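PDB 2DVZ: putative exported protein from Bordetella pertussis, which probably serves as the periplasmic solute receptor of a tripartite tricarboxylate-type transport system, binding glutamate in the cleft between its lobes. Local coordinates for residues F106-T110 with V256-R260; T110-A116 with G280-N286. One frame throughout, in Å; residues are numbered along the deposited sequence.

Contact 1: residues F106-T110 with V256-R260; sequences FQPVT and VNKLR
V109 holds CG1 anti to its backbone N (chi1 174°), which lays that methyl over residues V256-R260 of helix 253-267, 3.9 Å from L259 CB and 3.8 Å from V256 O. V256 has the same torsion; its CG2, beside its own backbone N, presses on the bend of Q107, with V256 CG2 3.5 Å from Q107 CG, the two side chains crossing at about a right angle. Q107 is folded at chi2, and its NE2 turns back to donate to P108 O at 2.7 Å (159° at the hydrogen), the acceptor lying close to the amide plane. V256 CG1 reaches the same carbonyl, 3.8 Å from P108 O. At the other end the aliphatic part of R260 runs across T110: R260 CG is 3.6 Å from V109 O and 3.8 Å from T110 CB. The R260 guanidinium has T110 OG1 at its edge, near its plane, and bonds through NH2 to G285 O and weakly through NE to N286 O. V109 and T110 both pair with L245 in a classic beta bulge. The contact is helix-on-sheet packing, the axes of the two short segments 7.8 Å apart and 28° from parallel, in the alpha/beta fold of periplasmic binding proteins.

Contact 2: residues T110-A116 with G280-N286; sequences TNFANTA and GSAPSGN
T110 OG1 donates to N286 O at 2.6 Å and N111 N to N286 OD1 at 3.0 Å, so the backbone and side-chain oxygens of N286 accept from successive residues. G285 N then bonds to N111 O at 2.6 Å, almost straight in line with the carbonyl, whereas S284 N meets F112 O from above the carbonyl plane, 44° out of it. Antiparallel pairing follows. N114 and A282 form the hydrogen-bonded pair through both amides, A113-P283, with diverging side chains, and T115-S281 are the non-hydrogen-bonded pairs on either side, and A116 N closes the ladder on G280 O. T115 and S281 share a face, and T115 OG1 lies 3.1 Å from S281 OG in a hydrogen bond of open direction; S281 OG also bonds to Q279 NE2. On the face of N114 and A282, one water accepts from N114 ND2 at 3.0 Å and bonds to S284 OG. Farther out, N286 ND2 donates to E294 OE1. G280, at positive phi, ends helix 270-279 in a Schellman motif and delivers the chain into strand 281-283. That short strand edges strand 106-121, whose other side bonds to strand 241-248 with a bulge where F112 and A113 face Y243, and helices 32-48 and 197-205 pack on T115 and S281.

Both contacts use strand 106-121 and share T110, but they bind it differently. Contact 1, its centre about 19 Å from the centre of the chain, sets helix 253-267 against the strand largely through methyl and methylene groups, some of them packed on backbone carbonyls. Contact 2, its centre about 11 Å from that of the chain, adds an edge strand through main-chain bonds, side-chain hydroxyls and a water. Each is only partly buried, mixing buried residues with others nearer solvent. They meet where R260, whose stem packs in contact 1, reaches with its guanidinium to residues 285-286 of contact 2. Toward the other end of contact 2, T115 touches the glutamate-binding residue Y243, so this contact lies nearer the ligand pocket.

Contact 1: residues F106-T110 with V256-R260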
ATOM      1  N   PHE A 106      -1.603  14.997 -10.517  1.00 19.05           N
ATOM      2  CA  PHE A 106      -0.481  14.117 -10.837  1.00 17.23           C
ATOM      3  C   PHE A 106      -0.497  13.638 -12.268  1.00 16.13           C
ATOM      4  O   PHE A 106      -1.540  13.329 -12.795  1.00 16.53           O
ATOM      5  CB  PHE A 106      -0.429  12.932  -9.845  1.00 16.86           C
ATOM      6  CG  PHE A 106      -0.189  13.375  -8.443  1.00 15.50           C
ATOM      7  CD1 PHE A 106       1.075  13.818  -8.068  1.00 13.00           C
ATOM      8  CD2 PHE A 106      -1.256  13.479  -7.524  1.00 15.25           C
ATOM      9  CE1 PHE A 106       1.292  14.279  -6.784  1.00 12.41           C
ATOM     10  CE2 PHE A 106      -1.033  13.957  -6.220  1.00 11.54           C
ATOM     11  CZ  PHE A 106       0.238  14.339  -5.864  1.00 12.59           C
ATOM     12  N   GLN A 107       0.681  13.591 -12.876  1.00 15.30           N
ATOM     13  CA  GLN A 107       0.912  12.831 -14.090  1.00 14.57           C
ATOM     14  C   GLN A 107       1.389  11.421 -13.666  1.00 14.64           C
ATOM     15  O   GLN A 107       2.469  11.270 -13.078  1.00 14.11           O
ATOM     16  CB  GLN A 107       1.939  13.550 -15.030  1.00 14.08           C
ATOM     17  CG  GLN A 107       2.473  12.705 -16.206  1.00 13.38           C
ATOM     18  CD  GLN A 107       1.368  12.278 -17.148  1.00 12.47           C
ATOM     19  OE1 GLN A 107       0.678  13.101 -17.659  1.00 14.71           O
ATOM     20  NE2 GLN A 107       1.170  10.984 -17.328  1.00 12.39           N
ATOM     21  N   PRO A 108       0.587  10.377 -13.976  1.00 14.86           N
ATOM     22  CA  PRO A 108       1.082   8.999 -13.763  1.00 14.92           C
ATOM     23  C   PRO A 108       2.237   8.591 -14.677  1.00 15.20           C
ATOM     24  O   PRO A 108       2.261   8.947 -15.846  1.00 14.44           O
ATOM     25  CB  PRO A 108      -0.130   8.125 -14.070  1.00 15.10           C
ATOM     26  CG  PRO A 108      -1.302   9.056 -13.942  1.00 15.65           C
ATOM     27  CD  PRO A 108      -0.786  10.383 -14.479  1.00 13.91           C
ATOM     28  N   VAL A 109       3.193   7.840 -14.122  1.00 15.09           N
ATOM     29  CA  VAL A 109       4.290   7.341 -14.908  1.00 14.52           C
ATOM     30  C   VAL A 109       4.071   5.841 -15.194  1.00 14.98           C
ATOM     31  O   VAL A 109       4.035   5.423 -16.360  1.00 15.28           O
ATOM     32  CB  VAL A 109       5.632   7.607 -14.195  1.00 13.93           C
ATOM     33  CG1 VAL A 109       6.768   6.961 -14.959  1.00 12.16           C
ATOM     34  CG2 VAL A 109       5.847   9.151 -14.032  1.00 12.88           C
ATOM     35  N   THR A 110       3.925   5.059 -14.120  1.00 14.25           N
ATOM     36  CA  THR A 110       3.795   3.603 -14.189  1.00 13.94           C
ATOM     37  C   THR A 110       3.474   2.982 -12.825  1.00 13.67           C
ATOM     38  O   THR A 110       3.901   3.470 -11.758  1.00 13.12           O
ATOM     39  CB  THR A 110       5.062   2.925 -14.791  1.00 14.20           C
ATOM     40  OG1 THR A 110       4.732   1.613 -15.269  1.00 13.48           O
ATOM     41  CG2 THR A 110       6.194   2.856 -13.768  1.00 12.95           C
ATOM     42  N   VAL A 256       8.359  11.642 -18.481  1.00 16.78           N
ATOM     43  CA  VAL A 256       7.479  10.489 -18.244  1.00 16.77           C
ATOM     44  C   VAL A 256       7.962   9.218 -18.953  1.00 17.29           C
ATOM     45  O   VAL A 256       8.112   8.173 -18.333  1.00 17.32           O
ATOM     46  CB  VAL A 256       5.969  10.808 -18.629  1.00 16.39           C
ATOM     47  CG1 VAL A 256       5.062   9.637 -18.358  1.00 16.26           C
ATOM     48  CG2 VAL A 256       5.458  11.998 -17.875  1.00 15.33           C
ATOM     49  N   ASN A 257       8.226   9.318 -20.249  1.00 17.63           N
ATOM     50  CA  ASN A 257       8.688   8.154 -21.015  1.00 17.18           C
ATOM     51  C   ASN A 257      10.097   7.743 -20.657  1.00 16.70           C
ATOM     52  O   ASN A 257      10.428   6.589 -20.731  1.00 16.92           O
ATOM     53  CB  ASN A 257       8.584   8.403 -22.532  1.00 16.80           C
ATOM     54  CG  ASN A 257       7.157   8.609 -22.995  1.00 16.44           C
ATOM     55  OD1 ASN A 257       6.269   7.819 -22.671  1.00 17.14           O
ATOM     56  ND2 ASN A 257       6.931   9.668 -23.776  1.00 15.83           N
ATOM     57  N   LYS A 258      10.944   8.687 -20.305  1.00 16.79           N
ATOM     58  CA  LYS A 258      12.266   8.310 -19.861  1.00 17.32           C
ATOM     59  C   LYS A 258      12.207   7.490 -18.581  1.00 15.86           C
ATOM     60  O   LYS A 258      12.826   6.451 -18.499  1.00 15.43           O
ATOM     61  CB  LYS A 258      13.195   9.529 -19.724  1.00 18.56           C
ATOM     62  CG  LYS A 258      13.918   9.859 -21.023  1.00 22.41           C
ATOM     63  CD  LYS A 258      14.665  11.182 -20.896  1.00 26.75           C
ATOM     64  CE  LYS A 258      15.420  11.524 -22.157  1.00 29.63           C
ATOM     65  NZ  LYS A 258      15.550  13.001 -22.363  1.00 32.63           N
ATOM     66  N   LEU A 259      11.453   7.987 -17.603  1.00 15.23           N
ATOM     67  CA  LEU A 259      11.254   7.332 -16.310  1.00 14.70           C
ATOM     68  C   LEU A 259      10.576   5.975 -16.439  1.00 14.45           C
ATOM     69  O   LEU A 259      10.958   5.032 -15.768  1.00 13.97           O
ATOM     70  CB  LEU A 259      10.391   8.217 -15.398  1.00 14.47           C
ATOM     71  CG  LEU A 259      11.019   9.519 -14.893  1.00 13.93           C
ATOM     72  CD1 LEU A 259       9.947  10.399 -14.287  1.00 10.90           C
ATOM     73  CD2 LEU A 259      12.142   9.208 -13.892  1.00 14.50           C
ATOM     74  N   ARG A 260       9.562   5.891 -17.287  1.00 14.77           N
ATOM     75  CA  ARG A 260       8.827   4.666 -17.474  1.00 16.00           C
ATOM     76  C   ARG A 260       9.724   3.609 -18.086  1.00 16.79           C
ATOM     77  O   ARG A 260       9.700   2.440 -17.665  1.00 17.21           O
ATOM     78  CB  ARG A 260       7.600   4.865 -18.370  1.00 16.65           C
ATOM     79  CG  ARG A 260       6.622   3.724 -18.195  1.00 16.97           C
ATOM     80  CD  ARG A 260       6.022   3.325 -19.472  1.00 19.23           C
ATOM     81  NE  ARG A 260       5.542   1.946 -19.391  1.00 20.92           N
ATOM     82  CZ  ARG A 260       5.343   1.150 -20.429  1.00 19.10           C
ATOM     83  NH1 ARG A 260       5.589   1.594 -21.639  1.00 19.29           N
ATOM     84  NH2 ARG A 260       4.904  -0.080 -20.250  1.00 18.21           N
TER

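Contact 2: residues T110-A116 with G280-N286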
ATOM      1  N   THR A 110       3.925   5.059 -14.120  1.00 14.25           N
ATOM      2  CA  THR A 110       3.795   3.603 -14.189  1.00 13.94           C
ATOM      3  C   THR A 110       3.474   2.982 -12.825  1.00 13.67           C
ATOM      4  O   THR A 110       3.901   3.470 -11.758  1.00 13.12           O
ATOM      5  CB  THR A 110       5.062   2.925 -14.791  1.00 14.20           C
ATOM      6  OG1 THR A 110       4.732   1.613 -15.269  1.00 13.48           O
ATOM      7  CG2 THR A 110       6.194   2.856 -13.768  1.00 12.95           C
ATOM      8  N   ASN A 111       2.692   1.912 -12.887  1.00 13.32           N
ATOM      9  CA  ASN A 111       2.500   1.014 -11.773  1.00 13.14           C
ATOM     10  C   ASN A 111       3.706   0.090 -11.696  1.00 13.01           C
ATOM     11  O   ASN A 111       3.962  -0.689 -12.612  1.00 13.08           O
ATOM     12  CB  ASN A 111       1.184   0.258 -11.978  1.00 13.33           C
ATOM     13  CG  ASN A 111       0.864  -0.731 -10.873  1.00 13.17           C
ATOM     14  OD1 ASN A 111       1.674  -1.014  -9.985  1.00 14.20           O
ATOM     15  ND2 ASN A 111      -0.343  -1.256 -10.919  1.00 13.85           N
ATOM     16  N   PHE A 112       4.470   0.211 -10.606  1.00 13.05           N
ATOM     17  CA  PHE A 112       5.568  -0.706 -10.303  1.00 13.16           C
ATOM     18  C   PHE A 112       5.075  -2.124 -10.064  1.00 13.91           C
ATOM     19  O   PHE A 112       5.546  -3.098 -10.681  1.00 14.87           O
ATOM     20  CB  PHE A 112       6.289  -0.301  -9.029  1.00 12.74           C
ATOM     21  CG  PHE A 112       7.139   0.946  -9.146  1.00 11.59           C
ATOM     22  CD1 PHE A 112       7.467   1.500 -10.401  1.00 10.18           C
ATOM     23  CD2 PHE A 112       7.654   1.545  -7.981  1.00  9.81           C
ATOM     24  CE1 PHE A 112       8.289   2.648 -10.503  1.00  9.87           C
ATOM     25  CE2 PHE A 112       8.512   2.694  -8.075  1.00 10.97           C
ATOM     26  CZ  PHE A 112       8.813   3.244  -9.323  1.00 10.39           C
ATOM     27  N   ALA A 113       4.139  -2.271  -9.134  1.00 14.24           N
ATOM     28  CA  ALA A 113       3.746  -3.630  -8.730  1.00 13.70           C
ATOM     29  C   ALA A 113       2.355  -3.669  -8.174  1.00 13.85           C
ATOM     30  O   ALA A 113       1.874  -2.735  -7.489  1.00 14.47           O
ATOM     31  CB  ALA A 113       4.722  -4.200  -7.716  1.00 12.34           C
ATOM     32  N   ASN A 114       1.707  -4.781  -8.461  1.00 13.08           N
ATOM     33  CA  ASN A 114       0.526  -5.142  -7.750  1.00 11.98           C
ATOM     34  C   ASN A 114       0.898  -5.890  -6.472  1.00 12.06           C
ATOM     35  O   ASN A 114       1.805  -6.701  -6.477  1.00 13.62           O
ATOM     36  CB  ASN A 114      -0.369  -5.935  -8.676  1.00 11.09           C
ATOM     37  CG  ASN A 114      -0.941  -5.076  -9.767  1.00 10.02           C
ATOM     38  OD1 ASN A 114      -1.772  -4.195  -9.519  1.00 10.96           O
ATOM     39  ND2 ASN A 114      -0.537  -5.340 -10.991  1.00  6.89           N
ATOM     40  N   THR A 115       0.193  -5.615  -5.377  1.00 12.12           N
ATOM     41  CA  THR A 115       0.607  -6.040  -4.039  1.00 11.24           C
ATOM     42  C   THR A 115      -0.539  -6.598  -3.196  1.00 11.23           C
ATOM     43  O   THR A 115      -1.658  -6.033  -3.170  1.00 10.81           O
ATOM     44  CB  THR A 115       1.299  -4.892  -3.314  1.00 10.61           C
ATOM     45  OG1 THR A 115       2.394  -4.447  -4.110  1.00 11.48           O
ATOM     46  CG2 THR A 115       1.842  -5.308  -2.002  1.00  9.93           C
ATOM     47  N   ALA A 116      -0.248  -7.714  -2.511  1.00 11.35           N
ATOM     48  CA  ALA A 116      -1.226  -8.377  -1.644  1.00 10.84           C
ATOM     49  C   ALA A 116      -1.347  -7.628  -0.343  1.00 10.57           C
ATOM     50  O   ALA A 116      -0.357  -7.097   0.174  1.00 10.20           O
ATOM     51  CB  ALA A 116      -0.810  -9.844  -1.355  1.00 10.45           C
ATOM     52  N   GLY A 280       5.453 -10.675  -1.786  1.00 13.71           N
ATOM     53  CA  GLY A 280       4.017 -10.761  -1.969  1.00 13.18           C
ATOM     54  C   GLY A 280       3.473  -9.765  -2.974  1.00 13.05           C
ATOM     55  O   GLY A 280       2.351  -9.322  -2.816  1.00 12.81           O
ATOM     56  N   SER A 281       4.302  -9.388  -3.964  1.00 12.66           N
ATOM     57  CA  SER A 281       3.944  -8.514  -5.071  1.00 12.56           C
ATOM     58  C   SER A 281       4.206  -9.176  -6.438  1.00 12.87           C
ATOM     59  O   SER A 281       4.786 -10.252  -6.550  1.00 12.78           O
ATOM     60  CB  SER A 281       4.744  -7.200  -5.039  1.00 12.47           C
ATOM     61  OG  SER A 281       4.679  -6.545  -3.809  1.00 11.43           O
ATOM     62  N   ALA A 282       3.787  -8.488  -7.481  1.00 13.07           N
ATOM     63  CA  ALA A 282       4.012  -8.918  -8.826  1.00 13.04           C
ATOM     64  C   ALA A 282       4.252  -7.678  -9.670  1.00 13.85           C
ATOM     65  O   ALA A 282       3.478  -6.715  -9.583  1.00 13.65           O
ATOM     66  CB  ALA A 282       2.779  -9.669  -9.342  1.00 13.25           C
ATOM     67  N   PRO A 283       5.300  -7.712 -10.527  1.00 15.14           N
ATOM     68  CA  PRO A 283       5.619  -6.511 -11.348  1.00 15.08           C
ATOM     69  C   PRO A 283       4.481  -6.120 -12.290  1.00 15.78           C
ATOM     70  O   PRO A 283       3.785  -6.986 -12.806  1.00 16.25           O
ATOM     71  CB  PRO A 283       6.864  -6.925 -12.159  1.00 15.37           C
ATOM     72  CG  PRO A 283       6.992  -8.497 -11.986  1.00 14.49           C
ATOM     73  CD  PRO A 283       6.231  -8.864 -10.745  1.00 14.23           C
ATOM     74  N   SER A 284       4.298  -4.821 -12.507  1.00 15.83           N
ATOM     75  CA  SER A 284       3.383  -4.319 -13.534  1.00 15.90           C
ATOM     76  C   SER A 284       4.193  -3.639 -14.693  1.00 15.87           C
ATOM     77  O   SER A 284       4.432  -4.257 -15.729  1.00 14.86           O
ATOM     78  CB  SER A 284       2.364  -3.381 -12.891  1.00 15.72           C
ATOM     79  OG  SER A 284       1.378  -2.969 -13.810  1.00 18.04           O
ATOM     80  N   GLY A 285       4.655  -2.398 -14.496  1.00 16.02           N
ATOM     81  CA  GLY A 285       5.396  -1.692 -15.528  1.00 15.88           C
ATOM     82  C   GLY A 285       4.491  -1.419 -16.717  1.00 16.00           C
ATOM     83  O   GLY A 285       4.934  -1.482 -17.867  1.00 15.98           O
ATOM     84  N   ASN A 286       3.221  -1.123 -16.414  1.00 16.14           N
ATOM     85  CA  ASN A 286       2.206  -0.773 -17.406  1.00 15.91           C
ATOM     86  C   ASN A 286       2.380   0.687 -17.865  1.00 16.53           C
ATOM     87  O   ASN A 286       3.291   1.381 -17.424  1.00 17.04           O
ATOM     88  CB  ASN A 286       0.807  -1.033 -16.846  1.00 14.96           C
ATOM     89  CG  ASN A 286       0.474  -0.149 -15.638  1.00 14.76           C
ATOM     90  OD1 ASN A 286       1.302   0.633 -15.204  1.00 12.70           O
ATOM     91  ND2 ASN A 286      -0.761  -0.258 -15.110  1.00 13.75           N
TER
HETATM   92  O   HOH W   1      -0.978  -3.625 -13.354  1.00 14.83           O